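Local coordinates for L protein (CAS virus, PDB 5MV0), which carries at its N-terminus the cap-snatching endonuclease domain of the arenavirus polymerase, which cuts capped host RNAs to prime viral transcription, at the interface of chains A and B. Numbering follows the deposited sequence. Chains: chain A/B, L protein.

Contact 1: the interface of chains A and B. Residues chain A 12, 15-16; chain B 25, 30.
B:Tyr25 lays one face of its phenol ring against A:Glu16, while A:Asn12 and A:Leu15 of the same helix, 4-20 of chain A, close round the ring. The tyrosine comes from the short 3-10 helix 22-27 of chain B. Its CG stands anti to the backbone N (chi1 165°), which sends the ring out towards the partner helix. The A:Glu16 methylene carbon CG passes above the hydroxyl end, 3.5 Å from B:Tyr25 CZ. The backbone CA of A:Glu16 is what stands over the ring, 4.2 Å above the plane and shifted towards the rim. The A:Glu16 chain runs on extended past the hydroxyl; its carboxylate lies almost parallel to the ring, 2° apart in plane, but is displaced beyond it and does not stack. Nearer the root of the ring, A:Leu15 brings CB to 3.9 Å from B:Tyr25 CD2, and its CD1 methyl follows a little farther off.

That is the close-packed part. At the CE2 edge the contact is looser. The side-chain amide nitrogen ND2 of A:Asn12 lies in the ring plane, 3.9 Å from CE2, and the same ND2 also stands 3.9 Å from B:Ile30 CG2, a methyl reached from a loop. The A:Asn12 oxygen OD1 takes a long, weak hydrogen bond of 3.3 Å from the B:Tyr25 hydroxyl OH, with the amide plane turned 48° from the ring. The patch seats an aromatic side chain of one copy on the N-terminal helix of the other, joining two endonuclease domains in a pairing that may belong only to the crystal.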
ATOM      1  N   ASN A  12      -9.540   0.262  -3.252  1.00 15.66           N
ATOM      2  CA  ASN A  12      -9.273   1.066  -2.063  0.56 16.42           C
ATOM      3  C   ASN A  12      -9.384   0.245  -0.787  1.00 15.77           C
ATOM      4  O   ASN A  12      -8.674   0.530   0.181  1.00 16.93           O
ATOM      5  CB  ASN A  12     -10.198   2.280  -1.980  0.56 19.86           C
ATOM      6  CG  ASN A  12      -9.628   3.366  -1.080  0.56 21.86           C
ATOM      7  OD1 ASN A  12     -10.003   3.488   0.092  0.56 20.15           O
ATOM      8  ND2 ASN A  12      -8.681   4.131  -1.611  0.56 16.97           N
ATOM      9  N   LEU A  15      -5.920  -1.261  -0.422  1.00 15.22           N
ATOM     10  CA  LEU A  15      -4.970  -0.281   0.119  1.00 15.04           C
ATOM     11  C   LEU A  15      -5.187  -0.043   1.604  1.00 13.83           C
ATOM     12  O   LEU A  15      -4.215   0.052   2.370  1.00 14.46           O
ATOM     13  CB  LEU A  15      -5.071   1.065  -0.605  1.00 17.56           C
ATOM     14  CG  LEU A  15      -4.541   1.268  -2.022  1.00 24.38           C
ATOM     15  CD1 LEU A  15      -4.670   2.759  -2.371  1.00 25.38           C
ATOM     16  CD2 LEU A  15      -3.099   0.779  -2.207  1.00 16.85           C
ATOM     17  N   GLU A  16      -6.449   0.097   2.038  1.00 15.08           N
ATOM     18  CA  GLU A  16      -6.727   0.304   3.461  0.55 15.26           C
ATOM     19  C   GLU A  16      -6.158  -0.837   4.292  1.00 15.62           C
ATOM     20  O   GLU A  16      -5.547  -0.624   5.349  1.00 15.40           O
ATOM     21  CB  GLU A  16      -8.241   0.421   3.695  0.55 17.59           C
ATOM     22  CG  GLU A  16      -8.894   1.627   3.031  0.55 16.09           C
ATOM     23  CD  GLU A  16     -10.421   1.657   3.140  0.55 19.63           C
ATOM     24  OE1 GLU A  16     -11.104   1.581   2.091  0.55 15.71           O
ATOM     25  OE2 GLU A  16     -10.937   1.767   4.272  0.55 19.45           O
TER
ATOM     26  N   TYR B  25      -0.576   6.011   2.455  1.00 16.68           N
ATOM     27  CA  TYR B  25      -1.999   5.914   2.125  1.00 17.84           C
ATOM     28  C   TYR B  25      -2.800   7.029   2.785  1.00 21.90           C
ATOM     29  O   TYR B  25      -3.715   7.599   2.173  1.00 19.05           O
ATOM     30  CB  TYR B  25      -2.556   4.549   2.551  1.00 18.22           C
ATOM     31  CG  TYR B  25      -4.077   4.510   2.583  1.00 20.95           C
ATOM     32  CD1 TYR B  25      -4.771   4.612   3.787  1.00 19.84           C
ATOM     33  CD2 TYR B  25      -4.815   4.404   1.404  1.00 20.75           C
ATOM     34  CE1 TYR B  25      -6.157   4.591   3.824  1.00 21.95           C
ATOM     35  CE2 TYR B  25      -6.203   4.385   1.433  1.00 17.75           C
ATOM     36  CZ  TYR B  25      -6.862   4.480   2.642  1.00 19.08           C
ATOM     37  OH  TYR B  25      -8.232   4.480   2.673  1.00 20.58           O
ATOM     38  N   ILE B  30      -6.947   8.689  -4.486  1.00 18.86           N
ATOM     39  CA  ILE B  30      -7.065   8.150  -5.821  1.00 24.46           C
ATOM     40  C   ILE B  30      -8.481   8.463  -6.297  1.00 27.27           C
ATOM     41  O   ILE B  30      -9.458   7.976  -5.718  1.00 31.75           O
ATOM     42  CB  ILE B  30      -6.756   6.644  -5.859  1.00 30.81           C
ATOM     43  CG1 ILE B  30      -6.833   6.136  -7.280  1.00 29.22           C
ATOM     44  CG2 ILE B  30      -7.628   5.846  -4.911  1.00 38.87           C
ATOM     45  CD1 ILE B  30      -5.553   6.333  -7.938  1.00 37.84           C
TER

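Contact 2: the interface of chains A and B. Residues chain A 15, 18, 22, 25; chain B 19-20, 22.
A:Tyr25 sets its ring against the last turn of helix 4-20 in chain B, where B:Ser19 and B:Ile20 lead into B:Pro22; both copies are arenavirus cap-snatching endonuclease domains, and in each helix 4-20 runs into a 3-10 helix that begins at the proline. Starting at the root of the tyrosine, CB rests 3.6 Å from the backbone O of B:Ser19. CG comes next and looks at the same carbonyl oxygen, as does CD1, 3.4 Å from O; the oxygen stands above the rim at CG and CD1, a little outside that bond. CD1 also touches B:Ser19 CB, and CE1 continues along that carbon at 3.8 Å while beginning to meet B:Ile20. By CZ the neighbour is the isoleucine methylene: CG1 of B:Ile20 is 3.5 Å from A:Tyr25 CZ. The hydroxyl OH at the tip meets the same CG1. B:Ile20 thus covers one face of the ring, with CA over the centre, CG1 near CZ and OH, and the CD1 methyl running on past OH, the two side chains lying side by side and pointing the same way.

Beside the ring, A:Leu18 presses its CD1 methyl on B:Ser19 CB at 3.7 Å. With CG anti to the carbonyl carbon (chi1 -69°), this leucine reaches towards the serine, whose OG also faces A:Leu15 CD2. The backbone O of A:Leu18 meets B:Pro22 CB at 3.4 Å, and the CG of that proline packs on CB of A:Pro22, its counterpart in the other copy. Water 1 bridges the two backbones, 2.9 Å from A:Pro22 O and 2.8 Å from B:Ser19 O, so the serine carbonyl is hydrated while its oxygen also sits above the rim of the tyrosine ring.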
ATOM      1  N   LEU A  15      -5.920  -1.261  -0.422  1.00 15.22           N
ATOM      2  CA  LEU A  15      -4.970  -0.281   0.119  1.00 15.04           C
ATOM      3  C   LEU A  15      -5.187  -0.043   1.604  1.00 13.83           C
ATOM      4  O   LEU A  15      -4.215   0.052   2.370  1.00 14.46           O
ATOM      5  CB  LEU A  15      -5.071   1.065  -0.605  1.00 17.56           C
ATOM      6  CG  LEU A  15      -4.541   1.268  -2.022  1.00 24.38           C
ATOM      7  CD1 LEU A  15      -4.670   2.759  -2.371  1.00 25.38           C
ATOM      8  CD2 LEU A  15      -3.099   0.779  -2.207  1.00 16.85           C
ATOM      9  N   LEU A  18      -3.687  -2.824   3.489  1.00 13.09           N
ATOM     10  CA  LEU A  18      -2.225  -2.734   3.484  1.00 15.47           C
ATOM     11  C   LEU A  18      -1.721  -1.648   4.427  1.00 17.92           C
ATOM     12  O   LEU A  18      -0.654  -1.807   5.040  1.00 15.04           O
ATOM     13  CB  LEU A  18      -1.706  -2.483   2.065  1.00 15.99           C
ATOM     14  CG  LEU A  18      -1.870  -3.639   1.074  1.00 18.42           C
ATOM     15  CD1 LEU A  18      -1.219  -3.307  -0.254  1.00 14.07           C
ATOM     16  CD2 LEU A  18      -1.301  -4.921   1.633  1.00 22.20           C
ATOM     17  N   PRO A  22       1.123  -3.883   6.475  1.00 16.89           N
ATOM     18  CA  PRO A  22       1.899  -3.703   5.232  1.00 13.67           C
ATOM     19  C   PRO A  22       2.522  -4.978   4.694  1.00 18.84           C
ATOM     20  O   PRO A  22       2.800  -5.052   3.490  1.00 15.81           O
ATOM     21  CB  PRO A  22       2.981  -2.690   5.626  1.00 13.92           C
ATOM     22  CG  PRO A  22       2.468  -2.010   6.849  1.00 23.04           C
ATOM     23  CD  PRO A  22       1.574  -2.990   7.558  1.00 17.48           C
ATOM     24  N   TYR A  25       1.463  -6.899   1.487  1.00 13.44           N
ATOM     25  CA  TYR A  25       1.867  -6.498   0.145  1.00 16.00           C
ATOM     26  C   TYR A  25       2.524  -7.649  -0.613  1.00 15.67           C
ATOM     27  O   TYR A  25       2.474  -7.686  -1.851  1.00 19.70           O
ATOM     28  CB  TYR A  25       2.815  -5.283   0.237  1.00 13.65           C
ATOM     29  CG  TYR A  25       3.556  -4.989  -1.053  1.00 15.68           C
ATOM     30  CD1 TYR A  25       2.873  -4.550  -2.184  1.00 12.69           C
ATOM     31  CD2 TYR A  25       4.934  -5.127  -1.129  1.00 16.24           C
ATOM     32  CE1 TYR A  25       3.541  -4.278  -3.370  1.00 12.52           C
ATOM     33  CE2 TYR A  25       5.616  -4.857  -2.312  1.00 14.23           C
ATOM     34  CZ  TYR A  25       4.918  -4.441  -3.422  1.00 16.83           C
ATOM     35  OH  TYR A  25       5.592  -4.185  -4.588  1.00 17.39           O
TER
ATOM     36  N   SER B  19       0.797   0.609  -2.263  1.00 11.61           N
ATOM     37  CA  SER B  19       0.965  -0.775  -1.818  1.00 13.11           C
ATOM     38  C   SER B  19       2.368  -1.009  -1.273  1.00 16.24           C
ATOM     39  O   SER B  19       2.552  -1.748  -0.292  1.00 17.09           O
ATOM     40  CB  SER B  19       0.681  -1.733  -2.975  1.00 13.84           C
ATOM     41  OG  SER B  19      -0.635  -1.549  -3.505  1.00 14.36           O
ATOM     42  N   ILE B  20       3.369  -0.403  -1.919  1.00 16.55           N
ATOM     43  CA  ILE B  20       4.769  -0.593  -1.541  1.00 19.47           C
ATOM     44  C   ILE B  20       5.088   0.128  -0.234  1.00 22.30           C
ATOM     45  O   ILE B  20       5.843  -0.386   0.599  1.00 19.17           O
ATOM     46  CB  ILE B  20       5.676  -0.104  -2.685  1.00 16.35           C
ATOM     47  CG1 ILE B  20       5.519  -0.990  -3.918  1.00 16.40           C
ATOM     48  CG2 ILE B  20       7.147  -0.038  -2.236  1.00 18.47           C
ATOM     49  CD1 ILE B  20       6.220  -0.437  -5.179  1.00 16.14           C
ATOM     50  N   PRO B  22       2.739   1.750   2.424  1.00 16.01           N
ATOM     51  CA  PRO B  22       1.368   2.075   2.854  1.00 16.32           C
ATOM     52  C   PRO B  22       1.268   3.171   3.897  1.00 17.86           C
ATOM     53  O   PRO B  22       0.151   3.652   4.139  1.00 16.70           O
ATOM     54  CB  PRO B  22       0.850   0.735   3.414  1.00 16.63           C
ATOM     55  CG  PRO B  22       1.699  -0.303   2.754  1.00 18.25           C
ATOM     56  CD  PRO B  22       3.068   0.334   2.658  1.00 15.91           C
TER
HETATM   57  O   HOH W   1       3.859  -2.755   2.006  1.00 19.13           O

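Contact 1 and contact 2 are neighbouring patches of one interface: the centres of their C-alpha atoms lie about 8 Å apart, and A:Leu15 takes part in both. Contact 1 sets helix 4-20 of chain A against the 3-10 helix and following loop of chain B; contact 2 uses helix 4-20 and the 3-10 helix from both chains. The interface is not an exact two-fold, and A:Tyr25 and B:Tyr25, one in each contact, have different surroundings: B:Tyr25 meets the middle and later part of the partner helix, A:Tyr25 its end. Their nearly equal first torsions suggest that chain placement makes the difference. The structure alone does not show whether the pairing exists in the virus.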